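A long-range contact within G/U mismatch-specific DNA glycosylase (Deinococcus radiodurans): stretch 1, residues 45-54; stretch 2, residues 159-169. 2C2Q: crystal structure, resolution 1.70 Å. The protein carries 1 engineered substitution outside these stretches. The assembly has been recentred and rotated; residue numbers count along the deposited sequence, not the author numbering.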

# COMPACT_ATOMS: atom_id res chain seq x y z
N TYR A 45 -9.24 -4.58 3.76
CA TYR A 45 -7.78 -4.68 3.63
C TYR A 45 -7.23 -5.10 4.96
O TYR A 45 -7.76 -4.63 5.97
CB TYR A 45 -7.18 -3.34 3.22
CG TYR A 45 -7.35 -2.99 1.74
CD1 TYR A 45 -6.29 -3.13 0.82
CD2 TYR A 45 -8.60 -2.53 1.28
CE1 TYR A 45 -6.48 -2.77 -0.57
CE2 TYR A 45 -8.79 -2.20 -0.07
CZ TYR A 45 -7.72 -2.32 -0.98
OH TYR A 45 -7.89 -1.95 -2.31
N TYR A 46 -6.14 -5.87 4.91
CA TYR A 46 -5.34 -6.31 6.09
C TYR A 46 -6.29 -6.72 7.21
O TYR A 46 -6.17 -6.21 8.37
CB TYR A 46 -4.40 -5.16 6.51
CG TYR A 46 -3.53 -4.71 5.38
CD1 TYR A 46 -2.39 -5.45 4.97
CD2 TYR A 46 -3.84 -3.54 4.69
CE1 TYR A 46 -1.61 -5.03 3.90
CE2 TYR A 46 -3.07 -3.09 3.61
CZ TYR A 46 -1.95 -3.84 3.19
OH TYR A 46 -1.17 -3.46 2.14
N ALA A 47 -7.24 -7.60 6.86
CA ALA A 47 -8.31 -8.00 7.76
C ALA A 47 -7.96 -9.17 8.70
O ALA A 47 -8.74 -9.46 9.62
CB ALA A 47 -9.64 -8.30 6.97
N ASN A 48 -6.86 -9.86 8.44
CA ASN A 48 -6.39 -10.93 9.34
C ASN A 48 -6.09 -10.24 10.66
O ASN A 48 -5.34 -9.26 10.72
CB ASN A 48 -5.15 -11.61 8.78
CG ASN A 48 -4.58 -12.66 9.72
OD1 ASN A 48 -4.62 -12.49 10.94
ND2 ASN A 48 -4.06 -13.73 9.17
N PRO A 49 -6.74 -10.69 11.71
CA PRO A 49 -6.68 -9.97 12.97
C PRO A 49 -5.26 -9.91 13.56
O PRO A 49 -5.01 -9.07 14.39
CB PRO A 49 -7.58 -10.78 13.90
CG PRO A 49 -8.43 -11.60 13.00
CD PRO A 49 -7.60 -11.90 11.76
N GLU A 50 -4.35 -10.80 13.14
CA GLU A 50 -2.93 -10.78 13.60
C GLU A 50 -2.01 -9.94 12.68
O GLU A 50 -0.79 -9.82 12.92
CB GLU A 50 -2.39 -12.20 13.71
CG GLU A 50 -3.16 -13.02 14.73
CD GLU A 50 -2.55 -14.38 14.94
OE1 GLU A 50 -2.51 -15.18 13.98
OE2 GLU A 50 -2.08 -14.66 16.08
N ASN A 51 -2.57 -9.45 11.56
CA ASN A 51 -1.81 -8.58 10.69
C ASN A 51 -1.68 -7.23 11.41
O ASN A 51 -2.68 -6.71 11.89
CB ASN A 51 -2.53 -8.38 9.32
CG ASN A 51 -1.63 -7.67 8.33
OD1 ASN A 51 -1.24 -6.52 8.57
ND2 ASN A 51 -1.22 -8.36 7.25
N LYS A 52 -0.46 -6.67 11.48
CA LYS A 52 -0.18 -5.46 12.30
C LYS A 52 -0.51 -4.13 11.58
O LYS A 52 -0.29 -3.06 12.12
CB LYS A 52 1.32 -5.37 12.70
CG LYS A 52 1.86 -6.59 13.39
CD LYS A 52 3.32 -6.32 13.91
CE LYS A 52 4.26 -7.20 13.14
NZ LYS A 52 4.05 -8.62 13.47
N PHE A 53 -1.03 -4.19 10.32
CA PHE A 53 -1.16 -2.97 9.55
C PHE A 53 -1.99 -1.86 10.26
O PHE A 53 -1.50 -0.71 10.34
CB PHE A 53 -1.87 -3.33 8.23
CG PHE A 53 -2.05 -2.15 7.30
CD1 PHE A 53 -1.04 -1.74 6.43
CD2 PHE A 53 -3.31 -1.50 7.22
CE1 PHE A 53 -1.26 -0.67 5.53
CE2 PHE A 53 -3.50 -0.44 6.34
CZ PHE A 53 -2.50 -0.02 5.52
N TRP A 54 -3.22 -2.15 10.67
CA TRP A 54 -4.14 -1.13 11.26
C TRP A 54 -3.57 -0.53 12.57
O TRP A 54 -3.52 0.69 12.71
CB TRP A 54 -5.54 -1.62 11.41
CG TRP A 54 -6.15 -1.93 10.07
CD1 TRP A 54 -6.44 -3.16 9.60
CD2 TRP A 54 -6.45 -0.99 9.00
NE1 TRP A 54 -6.96 -3.07 8.31
CE2 TRP A 54 -6.94 -1.76 7.90
CE3 TRP A 54 -6.34 0.41 8.85
CZ2 TRP A 54 -7.40 -1.18 6.71
CZ3 TRP A 54 -6.77 1.00 7.65
CH2 TRP A 54 -7.29 0.20 6.59
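Stretch 2 (159-169) STSPLGHNHFR

The free backbone NH groups at the start of a helix are commonly capped by a nearby side chain, and that cap can also receive a bond from a distant segment. In this glycosylase, residues 159-169 lie as loop and turn, apart from a short 3-10 segment at Pro162 and Leu163, across the loop that leads into the helix beginning at Phe53. The register runs antiparallel: Thr160 faces Lys52 and Ser161 faces Asn51, with CA atoms 4.8 Å apart in each pair. The 3-10 segment then carries stretch 2 past Glu50, and a backbone bond from Phe168 N to Gly164 O (2.8 Å) helps return the chain towards the Lys52 side chain.

Hydrogen bonds fix the centre. Lys52 N donates to Thr160 O at 2.9 Å, almost linearly at 170°. Beside it, Thr160, whose chi1 is p, donates from OG1 to Asn51 OD1 at 2.7 Å. That same OD1 caps the helix by accepting from Phe53 N at 2.9 Å, so one carboxamide oxygen serves both the helix start and the incoming loop. A third bond lies further out, where Lys52 NZ donates to His165 ND1 at 2.9 Å, near the plane of the imidazole. Water 1 donates to Ser159 O (2.8 Å) and Ser161 O (2.7 Å) and accepts a weak bond from Lys52 NZ (3.2 Å), tying the lysine to the backbone of stretch 2.

Van der Waals packing completes the contact. Lys52 CE sits over one face of Phe168, 3.7 Å from the ring centroid, in a CH-pi contact; the aliphatic chain thus packs while its amine bonds. Lys52 CB meets Thr160 CB at 3.9 Å. At the other flank, Pro162 CG rests against Glu50 CB at 3.8 Å and Asn48 ND2 at 4.1 Å, so that it rests against one side of the type I turn from Asn48 to Asn51, leaving Pro49 without contact.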

# COMPACT_ATOMS: atom_id res chain seq x y z
N SER A 159 6.86 -5.98 5.88
CA SER A 159 5.50 -6.60 5.95
C SER A 159 4.92 -6.65 7.38
O SER A 159 5.63 -6.98 8.35
CB SER A 159 5.51 -7.98 5.27
OG SER A 159 4.31 -8.62 5.51
N THR A 160 3.63 -6.31 7.52
CA THR A 160 2.90 -6.40 8.76
C THR A 160 2.23 -7.77 8.89
O THR A 160 1.46 -7.99 9.81
CB THR A 160 1.87 -5.28 8.88
OG1 THR A 160 1.02 -5.32 7.71
CG2 THR A 160 2.56 -3.89 8.87
N SER A 161 2.48 -8.67 7.93
CA SER A 161 1.86 -9.98 7.97
C SER A 161 2.43 -10.82 9.13
O SER A 161 3.59 -10.60 9.51
CB SER A 161 2.01 -10.61 6.59
OG SER A 161 2.73 -11.81 6.73
N PRO A 162 1.61 -11.71 9.72
CA PRO A 162 2.00 -12.44 10.93
C PRO A 162 3.29 -13.24 10.74
O PRO A 162 4.13 -13.25 11.65
CB PRO A 162 0.79 -13.34 11.24
CG PRO A 162 -0.34 -12.72 10.53
CD PRO A 162 0.23 -12.04 9.30
N LEU A 163 3.45 -13.82 9.55
CA LEU A 163 4.66 -14.53 9.11
C LEU A 163 5.94 -13.66 9.11
O LEU A 163 7.02 -14.13 8.67
CB LEU A 163 4.45 -15.04 7.67
CG LEU A 163 3.77 -16.37 7.32
CD1 LEU A 163 2.72 -16.15 6.24
CD2 LEU A 163 4.77 -17.47 6.86
N GLY A 164 5.83 -12.39 9.52
CA GLY A 164 6.96 -11.47 9.42
C GLY A 164 7.27 -10.76 10.71
O GLY A 164 8.06 -9.83 10.70
N HIS A 165 6.65 -11.19 11.81
CA HIS A 165 6.73 -10.54 13.15
C HIS A 165 8.21 -10.33 13.56
O HIS A 165 8.59 -9.27 14.08
CB HIS A 165 5.91 -11.38 14.16
CG HIS A 165 5.86 -10.83 15.55
ND1 HIS A 165 4.88 -9.94 15.97
CD2 HIS A 165 6.62 -11.07 16.64
CE1 HIS A 165 5.07 -9.64 17.24
NE2 HIS A 165 6.12 -10.31 17.68
N ASN A 166 8.94 -11.44 13.49
CA ASN A 166 10.15 -11.65 12.71
C ASN A 166 10.99 -10.41 12.33
O ASN A 166 11.66 -9.75 13.18
CB ASN A 166 9.60 -12.29 11.40
CG ASN A 166 10.59 -13.17 10.66
OD1 ASN A 166 10.49 -13.27 9.42
ND2 ASN A 166 11.50 -13.86 11.38
N HIS A 167 10.92 -10.16 11.02
CA HIS A 167 11.66 -9.16 10.28
C HIS A 167 10.99 -7.79 10.33
O HIS A 167 11.52 -6.80 9.82
CB HIS A 167 11.73 -9.60 8.83
CG HIS A 167 12.60 -10.80 8.60
ND1 HIS A 167 12.23 -11.83 7.76
CD2 HIS A 167 13.82 -11.13 9.09
CE1 HIS A 167 13.19 -12.74 7.75
NE2 HIS A 167 14.16 -12.34 8.55
N PHE A 168 9.83 -7.73 10.96
CA PHE A 168 9.12 -6.50 11.06
C PHE A 168 9.96 -5.44 11.79
O PHE A 168 10.64 -5.76 12.78
CB PHE A 168 7.79 -6.72 11.79
CG PHE A 168 7.00 -5.48 11.92
CD1 PHE A 168 6.42 -4.90 10.76
CD2 PHE A 168 6.87 -4.85 13.14
CE1 PHE A 168 5.71 -3.73 10.87
CE2 PHE A 168 6.15 -3.65 13.27
CZ PHE A 168 5.55 -3.08 12.12
N ARG A 169 9.95 -4.21 11.29
CA ARG A 169 10.64 -3.11 11.97
C ARG A 169 9.78 -1.87 11.85
O ARG A 169 9.30 -1.59 10.75
CB ARG A 169 11.99 -2.80 11.33
CG ARG A 169 13.08 -3.84 11.60
CD ARG A 169 13.44 -3.96 13.08
NE ARG A 169 14.50 -4.97 13.26
CZ ARG A 169 14.35 -6.30 13.25
NH1 ARG A 169 13.17 -6.89 13.02
NH2 ARG A 169 15.43 -7.07 13.47
O HOH W 1 5.12 -8.65 10.49